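PDB 5MPT: citrinin polyketide synthase, which builds the polyketide precursor of the mycotoxin citrinin from malonyl-CoA units in Monascus purpureus, the chain here being its C-methyltransferase domain. Local coordinates for residues V265-P273 / T291-I301; G205-G216 / P234-L242. All coordinates share one frame; numbering follows the deposited sequence.

Interaction 1. Residues V265-P273 / T291-I301; sequences VNIESPPDP and TRNLEISTRNI. With SAH (S-adenosyl-L-homocysteine), chain B.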
loop_
_atom_site.group_PDB
_atom_site.type_symbol
_atom_site.label_atom_id
_atom_site.label_comp_id
_atom_site.label_asym_id
_atom_site.label_seq_id
_atom_site.Cartn_x
_atom_site.Cartn_y
_atom_site.Cartn_z
ATOM N N VAL A 265 -4.050 -3.801 -17.570
ATOM C CA VAL A 265 -3.065 -4.878 -17.508
ATOM C C VAL A 265 -3.220 -5.595 -16.179
ATOM O O VAL A 265 -3.253 -4.958 -15.121
ATOM C CB VAL A 265 -1.621 -4.372 -17.667
ATOM C CG1 VAL A 265 -0.623 -5.517 -17.422
ATOM C CG2 VAL A 265 -1.435 -3.754 -19.027
ATOM N N ASN A 266 -3.298 -6.914 -16.229
ATOM C CA ASN A 266 -3.393 -7.746 -15.038
ATOM C C ASN A 266 -2.016 -8.313 -14.727
ATOM O O ASN A 266 -1.426 -9.017 -15.563
ATOM C CB ASN A 266 -4.404 -8.865 -15.273
ATOM C CG ASN A 266 -4.643 -9.721 -14.050
ATOM O OD1 ASN A 266 -3.856 -9.758 -13.114
ATOM N ND2 ASN A 266 -5.722 -10.495 -14.106
ATOM N N ILE A 267 -1.471 -7.916 -13.575
ATOM C CA ILE A 267 -0.173 -8.379 -13.088
ATOM C C ILE A 267 -0.055 -9.887 -13.122
ATOM O O ILE A 267 1.045 -10.415 -13.351
ATOM C CB ILE A 267 0.062 -7.852 -11.662
ATOM C CG1 ILE A 267 0.102 -6.326 -11.681
ATOM C CG2 ILE A 267 1.323 -8.472 -11.030
ATOM C CD1 ILE A 267 -0.071 -5.656 -10.316
ATOM N N GLU A 268 -1.172 -10.611 -12.897
ATOM C CA GLU A 268 -1.124 -12.070 -12.815
ATOM C C GLU A 268 -1.064 -12.733 -14.182
ATOM O O GLU A 268 -0.714 -13.917 -14.259
ATOM C CB GLU A 268 -2.349 -12.620 -12.063
ATOM C CG GLU A 268 -2.388 -12.168 -10.624
ATOM C CD GLU A 268 -3.397 -12.910 -9.762
ATOM O OE1 GLU A 268 -3.967 -13.931 -10.236
ATOM O OE2 GLU A 268 -3.614 -12.475 -8.614
ATOM N N SER A 269 -1.412 -12.002 -15.253
ATOM C CA SER A 269 -1.466 -12.591 -16.593
ATOM C C SER A 269 -0.084 -12.716 -17.231
ATOM O O SER A 269 0.778 -11.877 -17.044
ATOM C CB SER A 269 -2.328 -11.741 -17.514
ATOM O OG SER A 269 -3.668 -11.707 -17.075
ATOM N N PRO A 270 0.138 -13.747 -18.036
ATOM C CA PRO A 270 1.324 -13.757 -18.873
ATOM C C PRO A 270 1.321 -12.551 -19.793
ATOM O O PRO A 270 0.258 -12.109 -20.264
ATOM C CB PRO A 270 1.186 -15.070 -19.652
ATOM C CG PRO A 270 -0.261 -15.360 -19.606
ATOM C CD PRO A 270 -0.726 -14.908 -18.306
ATOM N N PRO A 271 2.485 -11.973 -20.065
ATOM C CA PRO A 271 2.533 -10.825 -20.980
ATOM C C PRO A 271 2.296 -11.227 -22.416
ATOM O O PRO A 271 2.891 -12.189 -22.891
ATOM C CB PRO A 271 3.971 -10.310 -20.831
ATOM C CG PRO A 271 4.599 -11.148 -19.733
ATOM C CD PRO A 271 3.816 -12.399 -19.633
ATOM N N ASP A 272 1.512 -10.426 -23.141
ATOM C CA ASP A 272 1.414 -10.642 -24.573
ATOM C C ASP A 272 2.734 -10.245 -25.246
ATOM O O ASP A 272 3.528 -9.478 -24.678
ATOM C CB ASP A 272 0.226 -9.875 -25.158
ATOM C CG ASP A 272 0.519 -8.425 -25.413
ATOM O OD1 ASP A 272 1.068 -8.132 -26.491
ATOM O OD2 ASP A 272 0.163 -7.578 -24.567
ATOM N N PRO A 273 3.009 -10.803 -26.433
ATOM C CA PRO A 273 4.295 -10.548 -27.103
ATOM C C PRO A 273 4.696 -9.095 -27.124
ATOM O O PRO A 273 5.875 -8.786 -26.952
ATOM C CB PRO A 273 4.042 -11.087 -28.521
ATOM C CG PRO A 273 3.116 -12.205 -28.314
ATOM C CD PRO A 273 2.239 -11.851 -27.138
ATOM N N THR A 291 -1.836 -9.734 -5.294
ATOM C CA THR A 291 -2.038 -10.831 -6.226
ATOM C C THR A 291 -1.958 -12.172 -5.496
ATOM O O THR A 291 -1.532 -12.269 -4.340
ATOM C CB THR A 291 -1.019 -10.774 -7.370
ATOM O OG1 THR A 291 0.314 -10.999 -6.889
ATOM C CG2 THR A 291 -1.068 -9.438 -8.084
ATOM N N ARG A 292 -2.333 -13.234 -6.219
ATOM C CA ARG A 292 -2.435 -14.551 -5.615
ATOM C C ARG A 292 -1.080 -15.129 -5.253
ATOM O O ARG A 292 -0.946 -15.812 -4.234
ATOM C CB ARG A 292 -3.162 -15.477 -6.583
ATOM C CG ARG A 292 -4.637 -15.121 -6.784
ATOM C CD ARG A 292 -5.339 -16.002 -7.839
ATOM N NE ARG A 292 -6.789 -15.764 -7.801
ATOM C CZ ARG A 292 -7.356 -14.665 -8.300
ATOM N NH1 ARG A 292 -6.616 -13.739 -8.885
ATOM N NH2 ARG A 292 -8.660 -14.467 -8.203
ATOM N N ASN A 293 -0.079 -14.920 -6.098
ATOM C CA ASN A 293 1.157 -15.693 -6.021
ATOM C C ASN A 293 2.292 -14.773 -6.433
ATOM O O ASN A 293 2.323 -14.293 -7.566
ATOM C CB ASN A 293 1.086 -16.946 -6.914
ATOM C CG ASN A 293 2.379 -17.772 -6.886
ATOM O OD1 ASN A 293 3.477 -17.262 -7.157
ATOM N ND2 ASN A 293 2.249 -19.062 -6.576
ATOM N N LEU A 294 3.177 -14.461 -5.481
ATOM C CA LEU A 294 4.192 -13.450 -5.739
ATOM C C LEU A 294 5.213 -13.927 -6.758
ATOM O O LEU A 294 5.712 -13.125 -7.558
ATOM C CB LEU A 294 4.875 -13.056 -4.433
ATOM C CG LEU A 294 3.974 -12.350 -3.427
ATOM C CD1 LEU A 294 4.800 -11.884 -2.242
ATOM C CD2 LEU A 294 3.206 -11.151 -4.030
ATOM N N GLU A 295 5.549 -15.217 -6.739
ATOM C CA GLU A 295 6.452 -15.770 -7.759
ATOM C C GLU A 295 5.897 -15.574 -9.162
ATOM O O GLU A 295 6.605 -15.121 -10.079
ATOM C CB GLU A 295 6.682 -17.256 -7.512
ATOM C CG GLU A 295 7.620 -17.573 -6.366
ATOM C CD GLU A 295 7.994 -19.043 -6.313
ATOM O OE1 GLU A 295 7.876 -19.726 -7.356
ATOM O OE2 GLU A 295 8.403 -19.505 -5.224
ATOM N N ILE A 296 4.641 -15.948 -9.363
ATOM C CA ILE A 296 4.025 -15.801 -10.678
ATOM C C ILE A 296 3.983 -14.334 -11.079
ATOM O O ILE A 296 4.337 -13.973 -12.209
ATOM C CB ILE A 296 2.619 -16.444 -10.678
ATOM C CG1 ILE A 296 2.745 -17.955 -10.524
ATOM C CG2 ILE A 296 1.830 -16.062 -11.917
ATOM C CD1 ILE A 296 1.401 -18.660 -10.347
ATOM N N SER A 297 3.572 -13.457 -10.154
ATOM C CA SER A 297 3.447 -12.051 -10.511
ATOM C C SER A 297 4.807 -11.434 -10.845
ATOM O O SER A 297 4.937 -10.697 -11.827
ATOM C CB SER A 297 2.788 -11.278 -9.391
ATOM O OG SER A 297 1.461 -11.716 -9.258
ATOM N N THR A 298 5.827 -11.696 -10.026
ATOM C CA THR A 298 7.097 -11.045 -10.256
ATOM C C THR A 298 7.805 -11.675 -11.448
ATOM O O THR A 298 8.582 -11.004 -12.123
ATOM C CB THR A 298 7.979 -11.064 -8.988
ATOM O OG1 THR A 298 8.260 -12.409 -8.608
ATOM C CG2 THR A 298 7.323 -10.288 -7.784
ATOM N N ARG A 299 7.536 -12.948 -11.735
ATOM C CA ARG A 299 8.058 -13.556 -12.954
ATOM C C ARG A 299 7.441 -12.905 -14.185
ATOM O O ARG A 299 8.144 -12.578 -15.152
ATOM C CB ARG A 299 7.796 -15.063 -12.945
ATOM C CG ARG A 299 8.469 -15.802 -14.107
ATOM C CD ARG A 299 8.310 -17.303 -14.001
ATOM N NE ARG A 299 9.161 -17.900 -12.970
ATOM C CZ ARG A 299 8.725 -18.445 -11.834
ATOM N NH1 ARG A 299 7.428 -18.484 -11.543
ATOM N NH2 ARG A 299 9.599 -18.962 -10.981
ATOM N N ASN A 300 6.122 -12.706 -14.168
ATOM C CA ASN A 300 5.465 -11.989 -15.250
ATOM C C ASN A 300 6.109 -10.625 -15.465
ATOM O O ASN A 300 6.412 -10.235 -16.595
ATOM C CB ASN A 300 3.975 -11.821 -14.958
ATOM C CG ASN A 300 3.213 -13.132 -14.950
ATOM O OD1 ASN A 300 3.627 -14.123 -15.552
ATOM N ND2 ASN A 300 2.074 -13.127 -14.291
ATOM N N ILE A 301 6.300 -9.875 -14.372
ATOM C CA ILE A 301 6.930 -8.566 -14.459
ATOM C C ILE A 301 8.321 -8.691 -15.056
ATOM O O ILE A 301 8.726 -7.891 -15.911
ATOM C CB ILE A 301 6.938 -7.924 -13.062
ATOM C CG1 ILE A 301 5.480 -7.598 -12.684
ATOM C CG2 ILE A 301 7.900 -6.771 -13.046
ATOM C CD1 ILE A 301 5.279 -7.182 -11.228
HETATM N N SAH B . -1.018 2.361 -6.727
HETATM C CA SAH B . -2.366 2.527 -6.104
HETATM C CB SAH B . -2.488 2.270 -4.607
HETATM C CG SAH B . -2.461 0.807 -4.205
HETATM S SD SAH B . -4.152 0.163 -4.454
HETATM C C SAH B . -2.826 3.986 -6.376
HETATM O O SAH B . -4.139 4.083 -6.412
HETATM O OXT SAH B . -2.079 4.924 -6.498
HETATM C "C5'" SAH B . -3.859 -1.369 -5.377
HETATM C "C4'" SAH B . -4.127 -1.123 -6.847
HETATM O "O4'" SAH B . -3.742 -2.345 -7.513
HETATM C "C3'" SAH B . -5.593 -0.861 -7.214
HETATM O "O3'" SAH B . -5.604 0.215 -8.147
HETATM C "C2'" SAH B . -6.045 -2.189 -7.847
HETATM O "O2'" SAH B . -7.022 -2.005 -8.870
HETATM C "C1'" SAH B . -4.736 -2.686 -8.447
HETATM N N9 SAH B . -4.646 -4.122 -8.685
HETATM C C8 SAH B . -5.095 -5.142 -7.890
HETATM N N7 SAH B . -4.912 -6.338 -8.395
HETATM C C5 SAH B . -4.302 -6.087 -9.617
HETATM C C6 SAH B . -3.851 -6.935 -10.647
HETATM N N6 SAH B . -3.981 -8.268 -10.633
HETATM N N1 SAH B . -3.286 -6.359 -11.725
HETATM C C2 SAH B . -3.179 -5.027 -11.770
HETATM N N3 SAH B . -3.560 -4.125 -10.865
HETATM C C4 SAH B . -4.125 -4.725 -9.804
#
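Arg292 N donates to Glu268 OE2 at 2.8 Å, meeting the carboxylate from above its plane; NH1 of Arg292 reaches OE1 at 3.0 Å in a salt bridge, on the syn side but tilted 32° out of that plane. The side chains cross at about a right angle, carboxylate and guanidinium planes 82° apart. Glutamate suits the place: CG lies anti to the carbonyl carbon (chi1 -64°) and the extended chain passes the methyl side of Thr291 to reach the helix start, where Asn293 caps Ile296 N.

In this Rossmann-like methyltransferase domain, 265-273 follows strand 260-264 and forms the adenine end of the cofactor site. A type I turn from Asn266 to Ser269 presents Ile267 N to N1 of S-adenosyl-L-homocysteine at 3.0 Å and lets Asn266 OD1 accept from N6 at 2.9 Å. The same OD1 takes Glu268 N, making an Asx turn.

Asn300 steadies this turn from the helix: ND2 bonds Ile267 O at 3.0 Å, on a lone pair in the carbonyl plane, and more weakly Glu268 O. Ile267 bridges ligand and helix, as CG1 and CD1 lie against the adenine and CG2 meets Ser297 CB at 3.6 Å.

Interaction 2. Residues G205-G216 / P234-L242; sequences GEPLRILEMGAG and PVEYTMTDL. With SAH (S-adenosyl-L-homocysteine), chain B.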
loop_
_atom_site.group_PDB
_atom_site.type_symbol
_atom_site.label_atom_id
_atom_site.label_comp_id
_atom_site.label_asym_id
_atom_site.label_seq_id
_atom_site.Cartn_x
_atom_site.Cartn_y
_atom_site.Cartn_z
ATOM N N GLY A 205 18.207 10.278 -28.109
ATOM C CA GLY A 205 16.928 10.613 -28.689
ATOM C C GLY A 205 15.866 9.550 -28.516
ATOM O O GLY A 205 14.698 9.798 -28.851
ATOM N N GLU A 206 16.229 8.395 -28.018
ATOM C CA GLU A 206 15.342 7.260 -27.864
ATOM C C GLU A 206 14.669 7.294 -26.498
ATOM O O GLU A 206 15.273 7.728 -25.517
ATOM C CB GLU A 206 16.113 5.966 -27.989
ATOM C CG GLU A 206 16.679 5.752 -29.381
ATOM C CD GLU A 206 17.680 4.620 -29.426
ATOM O OE1 GLU A 206 18.608 4.595 -28.582
ATOM O OE2 GLU A 206 17.547 3.755 -30.310
ATOM N N PRO A 207 13.450 6.775 -26.397
ATOM C CA PRO A 207 12.673 6.943 -25.166
ATOM C C PRO A 207 13.025 5.946 -24.083
ATOM O O PRO A 207 13.380 4.786 -24.334
ATOM C CB PRO A 207 11.231 6.729 -25.628
ATOM C CG PRO A 207 11.372 5.756 -26.765
ATOM C CD PRO A 207 12.680 6.085 -27.437
ATOM N N LEU A 208 12.914 6.447 -22.865
ATOM C CA LEU A 208 12.842 5.625 -21.676
ATOM C C LEU A 208 11.413 5.110 -21.567
ATOM O O LEU A 208 10.455 5.889 -21.628
ATOM C CB LEU A 208 13.237 6.456 -20.460
ATOM C CG LEU A 208 13.507 5.735 -19.149
ATOM C CD1 LEU A 208 14.652 4.786 -19.317
ATOM C CD2 LEU A 208 13.825 6.783 -18.036
ATOM N N ARG A 209 11.267 3.802 -21.504
ATOM C CA ARG A 209 9.962 3.173 -21.458
ATOM C C ARG A 209 9.676 2.743 -20.033
ATOM O O ARG A 209 10.379 1.893 -19.466
ATOM C CB ARG A 209 9.900 2.003 -22.440
ATOM C CG ARG A 209 10.209 2.463 -23.864
ATOM C CD ARG A 209 10.037 1.372 -24.930
ATOM N NE ARG A 209 9.888 1.990 -26.254
ATOM C CZ ARG A 209 10.674 1.781 -27.300
ATOM N NH1 ARG A 209 11.689 0.923 -27.237
ATOM N NH2 ARG A 209 10.418 2.428 -28.434
ATOM N N ILE A 210 8.649 3.353 -19.462
ATOM C CA ILE A 210 8.247 3.161 -18.073
ATOM C C ILE A 210 6.816 2.658 -18.074
ATOM O O ILE A 210 5.946 3.250 -18.728
ATOM C CB ILE A 210 8.339 4.467 -17.264
ATOM C CG1 ILE A 210 9.732 5.061 -17.387
ATOM C CG2 ILE A 210 7.915 4.202 -15.803
ATOM C CD1 ILE A 210 9.902 6.432 -16.657
ATOM N N LEU A 211 6.569 1.573 -17.352
ATOM C CA LEU A 211 5.226 1.024 -17.224
ATOM C C LEU A 211 4.859 0.957 -15.751
ATOM O O LEU A 211 5.594 0.372 -14.947
ATOM C CB LEU A 211 5.128 -0.356 -17.867
ATOM C CG LEU A 211 3.719 -0.970 -17.951
ATOM C CD1 LEU A 211 3.574 -1.727 -19.281
ATOM C CD2 LEU A 211 3.476 -1.867 -16.772
ATOM N N GLU A 212 3.725 1.532 -15.404
ATOM C CA GLU A 212 3.237 1.507 -14.036
ATOM C C GLU A 212 2.115 0.484 -13.935
ATOM O O GLU A 212 1.121 0.564 -14.665
ATOM C CB GLU A 212 2.767 2.890 -13.581
ATOM C CG GLU A 212 2.299 2.874 -12.145
ATOM C CD GLU A 212 1.805 4.200 -11.637
ATOM O OE1 GLU A 212 1.732 5.166 -12.423
ATOM O OE2 GLU A 212 1.446 4.246 -10.441
ATOM N N MET A 213 2.297 -0.482 -13.046
ATOM C CA MET A 213 1.253 -1.442 -12.749
ATOM C C MET A 213 0.477 -1.005 -11.519
ATOM O O MET A 213 0.994 -0.314 -10.647
ATOM C CB MET A 213 1.847 -2.824 -12.527
ATOM C CG MET A 213 2.579 -3.306 -13.766
ATOM S SD MET A 213 3.169 -4.980 -13.591
ATOM C CE MET A 213 3.046 -5.562 -15.275
ATOM N N GLY A 214 -0.785 -1.412 -11.495
ATOM C CA GLY A 214 -1.635 -1.092 -10.346
ATOM C C GLY A 214 -1.687 0.390 -10.062
ATOM O O GLY A 214 -1.773 0.814 -8.894
ATOM N N ALA A 215 -1.677 1.203 -11.115
ATOM C CA ALA A 215 -1.570 2.645 -10.937
ATOM C C ALA A 215 -2.799 3.218 -10.255
ATOM O O ALA A 215 -2.722 4.287 -9.631
ATOM C CB ALA A 215 -1.348 3.318 -12.293
ATOM N N GLY A 216 -3.925 2.530 -10.357
ATOM C CA GLY A 216 -5.109 2.867 -9.610
ATOM C C GLY A 216 -5.525 4.314 -9.716
ATOM O O GLY A 216 -5.802 4.811 -10.816
ATOM N N PRO A 234 13.236 12.047 -23.616
ATOM C CA PRO A 234 12.187 11.267 -24.281
ATOM C C PRO A 234 11.728 10.107 -23.412
ATOM O O PRO A 234 12.536 9.390 -22.814
ATOM C CB PRO A 234 12.866 10.787 -25.565
ATOM C CG PRO A 234 14.017 11.709 -25.767
ATOM C CD PRO A 234 14.479 12.090 -24.403
ATOM N N VAL A 235 10.415 9.931 -23.350
ATOM C CA VAL A 235 9.802 8.947 -22.466
ATOM C C VAL A 235 8.486 8.493 -23.070
ATOM O O VAL A 235 7.791 9.255 -23.746
ATOM C CB VAL A 235 9.579 9.522 -21.046
ATOM C CG1 VAL A 235 8.740 10.781 -21.115
ATOM C CG2 VAL A 235 8.891 8.496 -20.136
ATOM N N GLU A 236 8.154 7.230 -22.821
ATOM C CA GLU A 236 6.816 6.691 -23.013
ATOM C C GLU A 236 6.406 6.076 -21.685
ATOM O O GLU A 236 7.053 5.133 -21.211
ATOM C CB GLU A 236 6.798 5.659 -24.154
ATOM C CG GLU A 236 7.122 6.252 -25.532
ATOM C CD GLU A 236 7.476 5.194 -26.586
ATOM O OE1 GLU A 236 7.323 3.986 -26.300
ATOM O OE2 GLU A 236 7.911 5.576 -27.699
ATOM N N TYR A 237 5.372 6.654 -21.056
ATOM C CA TYR A 237 4.852 6.208 -19.761
ATOM C C TYR A 237 3.522 5.506 -19.961
ATOM O O TYR A 237 2.544 6.133 -20.376
ATOM C CB TYR A 237 4.679 7.394 -18.836
ATOM C CG TYR A 237 4.470 7.044 -17.386
ATOM C CD1 TYR A 237 3.249 6.569 -16.925
ATOM C CD2 TYR A 237 5.491 7.231 -16.470
ATOM C CE1 TYR A 237 3.062 6.284 -15.579
ATOM C CE2 TYR A 237 5.316 6.957 -15.138
ATOM C CZ TYR A 237 4.097 6.478 -14.695
ATOM O OH TYR A 237 3.940 6.209 -13.354
ATOM N N THR A 238 3.490 4.206 -19.683
ATOM C CA THR A 238 2.294 3.406 -19.836
ATOM C C THR A 238 1.707 3.225 -18.443
ATOM O O THR A 238 2.286 2.544 -17.585
ATOM C CB THR A 238 2.606 2.073 -20.522
ATOM O OG1 THR A 238 3.243 2.317 -21.784
ATOM C CG2 THR A 238 1.335 1.271 -20.766
ATOM N N MET A 239 0.574 3.866 -18.213
ATOM C CA MET A 239 -0.135 3.752 -16.957
ATOM C C MET A 239 -1.154 2.628 -17.090
ATOM O O MET A 239 -1.983 2.641 -18.008
ATOM C CB MET A 239 -0.820 5.069 -16.625
ATOM C CG MET A 239 -1.499 5.058 -15.294
ATOM S SD MET A 239 -2.614 6.435 -15.139
ATOM C CE MET A 239 -3.197 6.128 -13.475
ATOM N N THR A 240 -1.089 1.654 -16.187
ATOM C CA THR A 240 -1.957 0.485 -16.275
ATOM C C THR A 240 -2.548 0.120 -14.918
ATOM O O THR A 240 -2.072 0.549 -13.861
ATOM C CB THR A 240 -1.197 -0.719 -16.839
ATOM O OG1 THR A 240 -0.429 -1.350 -15.813
ATOM C CG2 THR A 240 -0.270 -0.316 -17.987
ATOM N N ASP A 241 -3.617 -0.681 -14.964
ATOM C CA ASP A 241 -4.285 -1.181 -13.762
ATOM C C ASP A 241 -5.215 -2.293 -14.195
ATOM O O ASP A 241 -5.569 -2.400 -15.364
ATOM C CB ASP A 241 -5.094 -0.091 -13.037
ATOM C CG ASP A 241 -5.429 -0.454 -11.579
ATOM O OD1 ASP A 241 -4.691 -0.086 -10.640
ATOM O OD2 ASP A 241 -6.457 -1.105 -11.353
ATOM N N LEU A 242 -5.614 -3.105 -13.223
ATOM C CA LEU A 242 -6.654 -4.085 -13.469
ATOM C C LEU A 242 -7.990 -3.424 -13.779
ATOM O O LEU A 242 -8.802 -4.007 -14.504
ATOM C CB LEU A 242 -6.803 -5.001 -12.248
ATOM C CG LEU A 242 -7.680 -6.255 -12.486
ATOM C CD1 LEU A 242 -7.115 -7.138 -13.578
ATOM C CD2 LEU A 242 -7.784 -7.066 -11.211
HETATM N N SAH B . -1.018 2.361 -6.727
HETATM C CA SAH B . -2.366 2.527 -6.104
HETATM C CB SAH B . -2.488 2.270 -4.607
HETATM C CG SAH B . -2.461 0.807 -4.205
HETATM S SD SAH B . -4.152 0.163 -4.454
HETATM C C SAH B . -2.826 3.986 -6.376
HETATM O O SAH B . -4.139 4.083 -6.412
HETATM O OXT SAH B . -2.079 4.924 -6.498
HETATM C "C5'" SAH B . -3.859 -1.369 -5.377
HETATM C "C4'" SAH B . -4.127 -1.123 -6.847
HETATM O "O4'" SAH B . -3.742 -2.345 -7.513
HETATM C "C3'" SAH B . -5.593 -0.861 -7.214
HETATM O "O3'" SAH B . -5.604 0.215 -8.147
HETATM C "C2'" SAH B . -6.045 -2.189 -7.847
HETATM O "O2'" SAH B . -7.022 -2.005 -8.870
HETATM C "C1'" SAH B . -4.736 -2.686 -8.447
HETATM N N9 SAH B . -4.646 -4.122 -8.685
HETATM C C8 SAH B . -5.095 -5.142 -7.890
HETATM N N7 SAH B . -4.912 -6.338 -8.395
HETATM C C5 SAH B . -4.302 -6.087 -9.617
HETATM C C6 SAH B . -3.851 -6.935 -10.647
HETATM N N6 SAH B . -3.981 -8.268 -10.633
HETATM N N1 SAH B . -3.286 -6.359 -11.725
HETATM C C2 SAH B . -3.179 -5.027 -11.770
HETATM N N3 SAH B . -3.560 -4.125 -10.865
HETATM C C4 SAH B . -4.125 -4.725 -9.804
HETATM O O HOH W 1 15.148 8.959 -22.926
HETATM O O HOH W 2 5.980 2.298 -21.613
HETATM O O HOH W 3 -1.503 -2.966 -13.949
#
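Backbone hydrogen bonds join strands 208-213 and 235-241 in parallel register, their axes 12° apart. The carbonyls of Leu208 and Ile210 receive Glu236 N and Thr238 N, while Ile210 N and Glu212 N donate to Glu236 O and Thr238 O. At the C-terminal end Glu212 O accepts twice from Thr240, through N and through OG1 at 2.7 Å. With chi1 at 81°, OG1 sits between the backbone N and carbonyl carbon, turned back toward the neighbouring strand; a water joins it to Gly214 N.

Among charged and polar side chains, Tyr237 OH donates to Glu212 OE1 at 2.6 Å from above the carboxylate plane, the oxygen lying at the ring edge while carboxylate and ring stand perpendicular; Thr221 also bonds OE1. Arg209 NE forms a salt bridge with Glu236 OE1 at 3.3 Å, and NH1 of Arg209 is hydrogen-bonded to Leu7 O.

The strands and helix 221-231 make the beta-alpha-beta unit of a Rossmann-like methyltransferase. Its glycine-rich turn binds the cofactor product: Gly214 O accepts from the amino N of S-adenosyl-L-homocysteine at 2.8 Å. Asp241 OD1 and OD2 take the ribose O3' and O2', each at 2.7 Å. Gly216 has a positive phi and its CA lies 3.1 Å from O3', so bare backbone suits the place.

Apolar contacts flank the pairing. Ile210 CG2 meets Tyr237 CE2 at 3.8 Å, and Ala215 CB presses tightly on Met239 CG.

Both contacts belong to the methyltransferase domain and share one ligand: interaction 1 hydrogen-bonds the adenine, interaction 2 the ribose and amino end, with Leu242 also against the adenine. Interaction 2 is largely buried, two adjacent strands of the central sheet joined by a ladder of backbone bonds. Interaction 1 is only partly buried and sets an irregular loop against a helix, so each hydrogen bond between its segments involves a side chain. Each contact has one salt bridge. The two meet directly: Val265 N probably bonds Asp241 O, and Met213 SD packs on Ile301 CG1, while Leu242 CD1 touches Asn266 CG. The chain runs through interaction 2 before it enters interaction 1.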